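Local coordinates for protein biphenyl 2,3-Dioxygenase Beta Subunit (Sphingobium yanoikuyae, PDB 2GBW) that probably serves as the small, largely structural subunit of a ring-hydroxylating dioxygenase that adds molecular oxygen to aromatic rings such as biphenyl, at residues R145-N149 with G150-F154; W91-D94 with P95-I99; N72-F75 with G76-K79. All blocks are in the same frame, centred on the assembly; numbering follows the deposited sequence.

Interaction 1: residues R145-N149 with G150-F154; sequences RRDGN and GFKVF
The guanidinium of Arg145 lies flat over one face of the Phe154 ring, the two planes only 14° apart and their centres 4.1 Å from each other. Contact is off-centre: NH2 of Arg145 sits above the rim near CG of Phe154, 3.4 Å away, a displaced cation-pi stack. A bend at chi3 (79°) folds the arginine chain over to lay its flat end on the ring, and NH2 also forms a salt bridge with Asp43. On the same face of the hairpin, Asp147 and Lys152 pair more loosely. Their charged atoms, OD2 of Asp147 and NZ of Lys152, form a long salt bridge of 3.6 Å, and a water bridges the two residues, donating to OD1 of Asp147 at 2.7 Å and accepting from NZ of Lys152. The lysine amine reaches Gln37 O as well. Away from these pairs, Arg146 and Phe151 run side by side, CG of Arg146 resting 3.9 Å from CE2 of Phe151, whose ring packs on helix 10-28.

These side chains are positioned by a two-residue beta hairpin with a type II' turn from Asp147 to Gly150. Arg145 and Lys152 exchange two backbone hydrogen bonds, with Lys152 N to Arg145 O at 2.9 Å, and Asp147 and Gly150 exchange two more at the turn. Shortening the arginine to an alanine would probably leave one face of Phe154 without its flat cover and Asp43 without this charged mate. The chemistry thus implies charge used twice, the arginine spending its flat face on an aromatic ring and its NH2 on the carboxylate of Asp43.

Interaction 2: residues W91-D94 with P95-I99; sequences WMED and PPSKI
OG of Ser97 donates to OE2 of Glu93 at 2.7 Å, on the syn lone pair of that oxygen, the side facing its twin. The backbone N of Ser97 turns to the same carboxylate and gives its hydrogen mainly to OE1 of Glu93 at 3.2 Å, approaching from above the carboxylate plane; a second bond from this N to OE2 is weak. A bend at chi2 (-68°) curls the glutamate back over the chain, which brings OE1 within 3.6 Å of CB of Pro96. Two oxygens thus hold both the hydroxyl and the amide of one serine, and this fixes the carboxylate against rotation.

Between Glu93 and Pro96 the chain folds sharply through a cis peptide bond joining Asp94 to Pro95. A water joins two carbonyl oxygens across the bend, donating to Met92 O at 2.7 Å and to Pro95 O at 2.9 Å. Met92 O also accepts from Arg128, while OD1 of Asp94 takes a hydrogen bond from Thr56 N of the second subunit, a copy of this protein. Leading from the short 3-10 segment 91-92 into strand 98-112 at the subunit interface, and clasped by a glutamate side chain, this is a cis-proline turn of the type VI kind, here of the VIb sort.

Interaction 3: residues N72-F75 with G76-K79; sequences NDDF and GELK
With chi1 at 70°, the CG of Asp74 stands between its own backbone N and carbonyl carbon, and OD1 is thereby swung toward the first turn of the helix; Glu77, its chain extended beyond CG, reaches back the other way. The result is a capping box. Asp74 OD1 accepts from Glu77 N at 3.1 Å, met nearly along the C-O direction, and Glu77 OE1 accepts from Asp74 N at 2.8 Å in an almost straight bond (169°), on its anti side. The two carboxylates stack with planes 23° apart, which leaves OD1 of Asp74 just 3.1 Å from OE1 of Glu77. This closeness of like charges is probably eased from outside, since basic side chains of another protein's chain form salt bridges with Asp74 OD2 and Glu77 OE2. A water adds a further grip, donating to Glu77 OE1 at 2.6 Å and to Asn72 O.

Behind the cap the helix takes over: Leu78 N bonds to Asp74 O at 2.9 Å, and Lys79 N to Phe75 O. The junction therefore passes from strand 71-73, where OD1 of Asn72 is hydrogen-bonded to NE2 of His45, a residue seen to bind zinc, into helix 75-84, whose Phe75 and Leu78 pack against helix 32-38 and strand 44-49.

Along the chain the order is interaction 3, then interaction 2, then interaction 1, all in the one NTF2-like domain of the ring-hydroxylating dioxygenase beta-subunit family. The three touch nowhere: centres lie about 18 Å apart between interactions 1 and 3, 22 Å between 2 and 3, and 30 Å between 1 and 2. One mixed sheet relates them all. Interaction 3 starts helix 75-84 from strand 71-73, outermost in the sheet of this chain, interaction 2 leads into strand 98-112, and interaction 1 closes the hairpin of strands 132-147 and 150-160. Residues 72-79 and 91-99 also meet other chains, whereas residues 145-154 meet none, so assembly contacts gather at two of these three chain reversals and junctions.

Interaction 1: residues R145-N149 with G150-F154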
loop_
_atom_site.group_PDB
_atom_site.type_symbol
_atom_site.label_atom_id
_atom_site.label_comp_id
_atom_site.label_asym_id
_atom_site.label_seq_id
_atom_site.Cartn_x
_atom_site.Cartn_y
_atom_site.Cartn_z
ATOM N N ARG B 145 -4.522 -27.220 29.988
ATOM C CA ARG B 145 -4.236 -28.273 30.965
ATOM C C ARG B 145 -3.527 -29.424 30.287
ATOM O O ARG B 145 -3.627 -29.636 29.082
ATOM C CB ARG B 145 -5.498 -28.779 31.645
ATOM C CG ARG B 145 -6.510 -29.353 30.668
ATOM C CD ARG B 145 -7.608 -30.137 31.408
ATOM N NE ARG B 145 -8.578 -29.211 31.985
ATOM C CZ ARG B 145 -9.677 -28.753 31.384
ATOM N NH1 ARG B 145 -10.012 -29.138 30.150
ATOM N NH2 ARG B 145 -10.457 -27.895 32.025
ATOM N N ARG B 146 -2.801 -30.164 31.103
ATOM C CA ARG B 146 -2.114 -31.358 30.675
ATOM C C ARG B 146 -3.121 -32.417 30.257
ATOM O O ARG B 146 -4.132 -32.625 30.920
ATOM C CB ARG B 146 -1.241 -31.893 31.806
ATOM C CG ARG B 146 0.116 -31.202 31.894
ATOM C CD ARG B 146 0.136 -30.092 32.956
ATOM N NE ARG B 146 1.483 -29.516 33.129
ATOM C CZ ARG B 146 1.788 -28.548 33.994
ATOM N NH1 ARG B 146 0.860 -28.045 34.804
ATOM N NH2 ARG B 146 3.030 -28.081 34.045
ATOM N N ASP B 147 -2.842 -33.046 29.123
ATOM C CA ASP B 147 -3.678 -34.096 28.595
ATOM C C ASP B 147 -2.762 -35.176 28.015
ATOM O O ASP B 147 -2.166 -35.003 26.960
ATOM C CB ASP B 147 -4.620 -33.523 27.539
ATOM C CG ASP B 147 -5.665 -34.530 27.106
ATOM O OD1 ASP B 147 -6.649 -34.763 27.865
ATOM O OD2 ASP B 147 -5.468 -35.107 26.010
ATOM N N GLY B 148 -2.609 -36.271 28.751
ATOM C CA GLY B 148 -1.666 -37.327 28.376
ATOM C C GLY B 148 -0.239 -36.811 28.416
ATOM O O GLY B 148 0.207 -36.268 29.432
ATOM N N ASN B 149 0.477 -36.976 27.305
ATOM C CA ASN B 149 1.839 -36.446 27.180
ATOM C C ASN B 149 1.847 -35.070 26.534
ATOM O O ASN B 149 2.923 -34.569 26.181
ATOM C CB ASN B 149 2.744 -37.403 26.375
ATOM C CG ASN B 149 3.842 -38.035 27.232
ATOM O OD1 ASN B 149 3.566 -38.634 28.283
ATOM N ND2 ASN B 149 5.101 -37.897 26.779
ATOM N N GLY B 150 0.673 -34.443 26.380
ATOM C CA GLY B 150 0.582 -33.100 25.803
ATOM C C GLY B 150 -0.326 -32.162 26.594
ATOM O O GLY B 150 -0.403 -32.229 27.824
ATOM N N PHE B 151 -1.034 -31.296 25.875
ATOM C CA PHE B 151 -1.914 -30.296 26.468
ATOM C C PHE B 151 -3.169 -30.192 25.640
ATOM O O PHE B 151 -3.149 -30.550 24.470
ATOM C CB PHE B 151 -1.233 -28.913 26.442
ATOM C CG PHE B 151 0.064 -28.892 27.172
ATOM C CD1 PHE B 151 1.242 -29.229 26.519
ATOM C CD2 PHE B 151 0.103 -28.622 28.534
ATOM C CE1 PHE B 151 2.444 -29.252 27.197
ATOM C CE2 PHE B 151 1.299 -28.676 29.237
ATOM C CZ PHE B 151 2.478 -28.961 28.552
ATOM N N LYS B 152 -4.247 -29.685 26.251
ATOM C CA LYS B 152 -5.386 -29.150 25.527
ATOM C C LYS B 152 -5.757 -27.771 26.015
ATOM O O LYS B 152 -5.657 -27.481 27.186
ATOM C CB LYS B 152 -6.580 -30.090 25.653
ATOM C CG LYS B 152 -6.360 -31.423 24.915
ATOM C CD LYS B 152 -7.625 -32.285 24.905
ATOM C CE LYS B 152 -7.393 -33.572 24.118
ATOM N NZ LYS B 152 -8.563 -34.495 24.188
ATOM N N VAL B 153 -6.224 -26.910 25.108
ATOM C CA VAL B 153 -6.647 -25.582 25.535
ATOM C C VAL B 153 -8.115 -25.658 25.981
ATOM O O VAL B 153 -8.947 -26.307 25.322
ATOM C CB VAL B 153 -6.388 -24.531 24.428
ATOM C CG1 VAL B 153 -7.176 -24.857 23.121
ATOM C CG2 VAL B 153 -6.750 -23.083 24.897
ATOM N N PHE B 154 -8.422 -25.034 27.116
ATOM C CA PHE B 154 -9.793 -24.939 27.586
ATOM C C PHE B 154 -10.258 -23.496 27.688
ATOM O O PHE B 154 -11.451 -23.244 27.806
ATOM C CB PHE B 154 -10.055 -25.764 28.868
ATOM C CG PHE B 154 -9.370 -25.243 30.137
ATOM C CD1 PHE B 154 -8.064 -25.599 30.425
ATOM C CD2 PHE B 154 -10.039 -24.392 31.019
ATOM C CE1 PHE B 154 -7.422 -25.132 31.567
ATOM C CE2 PHE B 154 -9.376 -23.922 32.209
ATOM C CZ PHE B 154 -8.073 -24.293 32.439
HETATM O O HOH W 1 -9.046 -35.376 26.828
#

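Interaction 2: residues W91-D94 with P95-I99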
loop_
_atom_site.group_PDB
_atom_site.type_symbol
_atom_site.label_atom_id
_atom_site.label_comp_id
_atom_site.label_asym_id
_atom_site.label_seq_id
_atom_site.Cartn_x
_atom_site.Cartn_y
_atom_site.Cartn_z
ATOM N N TRP B 91 -16.503 -21.888 -2.471
ATOM C CA TRP B 91 -15.800 -21.587 -3.704
ATOM C C TRP B 91 -14.639 -20.622 -3.527
ATOM O O TRP B 91 -13.650 -20.691 -4.278
ATOM C CB TRP B 91 -16.793 -21.089 -4.761
ATOM C CG TRP B 91 -17.874 -22.115 -5.035
ATOM C CD1 TRP B 91 -19.193 -22.012 -4.736
ATOM C CD2 TRP B 91 -17.681 -23.426 -5.579
ATOM N NE1 TRP B 91 -19.857 -23.175 -5.106
ATOM C CE2 TRP B 91 -18.948 -24.055 -5.629
ATOM C CE3 TRP B 91 -16.559 -24.123 -6.055
ATOM C CZ2 TRP B 91 -19.128 -25.351 -6.136
ATOM C CZ3 TRP B 91 -16.731 -25.416 -6.572
ATOM C CH2 TRP B 91 -18.012 -26.013 -6.603
ATOM N N MET B 92 -14.732 -19.705 -2.564
ATOM C CA MET B 92 -13.566 -18.862 -2.232
ATOM C C MET B 92 -12.346 -19.655 -1.811
ATOM O O MET B 92 -11.240 -19.170 -1.977
ATOM C CB MET B 92 -13.856 -17.890 -1.076
ATOM C CG MET B 92 -14.362 -16.592 -1.510
ATOM S SD MET B 92 -14.440 -15.476 -0.097
ATOM C CE MET B 92 -12.712 -15.125 0.231
ATOM N N GLU B 93 -12.552 -20.837 -1.215
ATOM C CA GLU B 93 -11.488 -21.730 -0.798
ATOM C C GLU B 93 -11.236 -22.848 -1.769
ATOM O O GLU B 93 -10.757 -23.918 -1.372
ATOM C CB GLU B 93 -11.813 -22.344 0.546
ATOM C CG GLU B 93 -11.653 -21.407 1.660
ATOM C CD GLU B 93 -10.197 -21.047 1.864
ATOM O OE1 GLU B 93 -9.390 -21.927 2.279
ATOM O OE2 GLU B 93 -9.886 -19.874 1.589
ATOM N N ASP B 94 -11.540 -22.613 -3.037
ATOM C CA ASP B 94 -11.167 -23.563 -4.063
ATOM C C ASP B 94 -10.117 -22.897 -4.963
ATOM O O ASP B 94 -10.470 -22.107 -5.837
ATOM C CB ASP B 94 -12.394 -24.038 -4.824
ATOM C CG ASP B 94 -12.082 -25.143 -5.821
ATOM O OD1 ASP B 94 -10.972 -25.693 -5.750
ATOM O OD2 ASP B 94 -12.943 -25.424 -6.708
ATOM N N PRO B 95 -8.817 -23.226 -4.759
ATOM C CA PRO B 95 -8.243 -24.131 -3.759
ATOM C C PRO B 95 -8.053 -23.417 -2.445
ATOM O O PRO B 95 -8.235 -22.230 -2.380
ATOM C CB PRO B 95 -6.891 -24.494 -4.352
ATOM C CG PRO B 95 -6.521 -23.208 -5.125
ATOM C CD PRO B 95 -7.795 -22.684 -5.667
ATOM N N PRO B 96 -7.743 -24.152 -1.379
ATOM C CA PRO B 96 -7.637 -23.412 -0.130
ATOM C C PRO B 96 -6.577 -22.281 -0.184
ATOM O O PRO B 96 -5.537 -22.391 -0.845
ATOM C CB PRO B 96 -7.274 -24.490 0.896
ATOM C CG PRO B 96 -7.713 -25.762 0.291
ATOM C CD PRO B 96 -7.543 -25.589 -1.199
ATOM N N SER B 97 -6.896 -21.178 0.455
ATOM C CA SER B 97 -5.945 -20.089 0.608
ATOM C C SER B 97 -4.813 -20.578 1.529
ATOM O O SER B 97 -4.916 -21.625 2.202
ATOM C CB SER B 97 -6.632 -18.885 1.176
ATOM O OG SER B 97 -7.354 -19.208 2.314
ATOM N N LYS B 98 -3.730 -19.836 1.496
ATOM C CA LYS B 98 -2.529 -20.155 2.231
ATOM C C LYS B 98 -2.469 -19.341 3.513
ATOM O O LYS B 98 -2.902 -18.181 3.531
ATOM C CB LYS B 98 -1.337 -19.819 1.356
ATOM C CG LYS B 98 -1.196 -20.755 0.179
ATOM C CD LYS B 98 0.261 -20.855 -0.253
ATOM C CE LYS B 98 0.560 -22.104 -1.163
ATOM N NZ LYS B 98 1.999 -22.133 -1.714
ATOM N N ILE B 99 -1.965 -19.935 4.585
ATOM C CA ILE B 99 -1.854 -19.174 5.825
ATOM C C ILE B 99 -0.556 -19.617 6.499
ATOM O O ILE B 99 -0.155 -20.795 6.388
ATOM C CB ILE B 99 -3.083 -19.374 6.708
ATOM C CG1 ILE B 99 -3.034 -18.456 7.946
ATOM C CG2 ILE B 99 -3.276 -20.864 7.074
ATOM C CD1 ILE B 99 -4.376 -18.291 8.598
HETATM O O HOH W 2 -8.506 -19.321 -2.064
#

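Interaction 3: residues N72-F75 with G76-K79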
loop_
_atom_site.group_PDB
_atom_site.type_symbol
_atom_site.label_atom_id
_atom_site.label_comp_id
_atom_site.label_asym_id
_atom_site.label_seq_id
_atom_site.Cartn_x
_atom_site.Cartn_y
_atom_site.Cartn_z
ATOM N N ASN B 72 -17.139 -16.250 19.877
ATOM C CA ASN B 72 -17.642 -16.477 21.210
ATOM C C ASN B 72 -18.291 -17.858 21.257
ATOM O O ASN B 72 -19.515 -17.992 21.314
ATOM C CB ASN B 72 -18.623 -15.365 21.564
ATOM C CG ASN B 72 -18.743 -15.138 23.026
ATOM O OD1 ASN B 72 -18.258 -15.927 23.859
ATOM N ND2 ASN B 72 -19.455 -14.067 23.370
ATOM N N ASP B 73 -17.449 -18.887 21.294
ATOM C CA ASP B 73 -17.856 -20.239 20.939
ATOM C C ASP B 73 -17.541 -21.237 22.013
ATOM O O ASP B 73 -16.494 -21.112 22.697
ATOM C CB ASP B 73 -17.112 -20.697 19.678
ATOM C CG ASP B 73 -17.487 -19.885 18.424
ATOM O OD1 ASP B 73 -18.578 -19.294 18.382
ATOM O OD2 ASP B 73 -16.641 -19.823 17.505
ATOM N N ASP B 74 -18.443 -22.221 22.130
ATOM C CA ASP B 74 -18.200 -23.465 22.857
ATOM C C ASP B 74 -17.746 -24.563 21.869
ATOM O O ASP B 74 -17.585 -24.308 20.690
ATOM C CB ASP B 74 -19.440 -23.845 23.694
ATOM C CG ASP B 74 -20.646 -24.284 22.859
ATOM O OD1 ASP B 74 -20.474 -24.547 21.657
ATOM O OD2 ASP B 74 -21.794 -24.320 23.411
ATOM N N PHE B 75 -17.522 -25.784 22.363
ATOM C CA PHE B 75 -16.954 -26.831 21.521
ATOM C C PHE B 75 -17.808 -27.152 20.314
ATOM O O PHE B 75 -17.294 -27.287 19.225
ATOM C CB PHE B 75 -16.777 -28.134 22.336
ATOM C CG PHE B 75 -16.006 -29.175 21.630
ATOM C CD1 PHE B 75 -14.628 -29.153 21.653
ATOM C CD2 PHE B 75 -16.646 -30.238 21.011
ATOM C CE1 PHE B 75 -13.873 -30.140 21.039
ATOM C CE2 PHE B 75 -15.882 -31.247 20.385
ATOM C CZ PHE B 75 -14.494 -31.173 20.390
ATOM N N GLY B 76 -19.100 -27.312 20.517
ATOM C CA GLY B 76 -20.035 -27.566 19.400
ATOM C C GLY B 76 -20.034 -26.507 18.302
ATOM O O GLY B 76 -20.248 -26.785 17.104
ATOM N N GLU B 77 -19.840 -25.267 18.721
ATOM C CA GLU B 77 -19.787 -24.140 17.807
ATOM C C GLU B 77 -18.440 -24.103 17.076
ATOM O O GLU B 77 -18.384 -23.807 15.910
ATOM C CB GLU B 77 -20.074 -22.858 18.580
ATOM C CG GLU B 77 -21.544 -22.798 18.985
ATOM C CD GLU B 77 -21.844 -21.959 20.216
ATOM O OE1 GLU B 77 -20.895 -21.530 20.894
ATOM O OE2 GLU B 77 -23.063 -21.722 20.484
ATOM N N LEU B 78 -17.349 -24.456 17.760
ATOM C CA LEU B 78 -16.090 -24.669 17.081
ATOM C C LEU B 78 -16.171 -25.821 16.051
ATOM O O LEU B 78 -15.626 -25.717 14.962
ATOM C CB LEU B 78 -14.980 -24.943 18.114
ATOM C CG LEU B 78 -13.678 -24.195 18.028
ATOM C CD1 LEU B 78 -13.845 -22.654 17.659
ATOM C CD2 LEU B 78 -12.891 -24.438 19.334
ATOM N N LYS B 79 -16.814 -26.935 16.419
ATOM C CA LYS B 79 -16.983 -28.064 15.512
ATOM C C LYS B 79 -17.675 -27.604 14.245
ATOM O O LYS B 79 -17.284 -27.976 13.139
ATOM C CB LYS B 79 -17.829 -29.152 16.192
ATOM C CG LYS B 79 -17.815 -30.508 15.498
ATOM C CD LYS B 79 -18.287 -31.598 16.480
ATOM C CE LYS B 79 -17.453 -32.847 16.420
ATOM N NZ LYS B 79 -17.798 -33.718 15.264
HETATM O O HOH W 3 -21.130 -19.712 22.674
#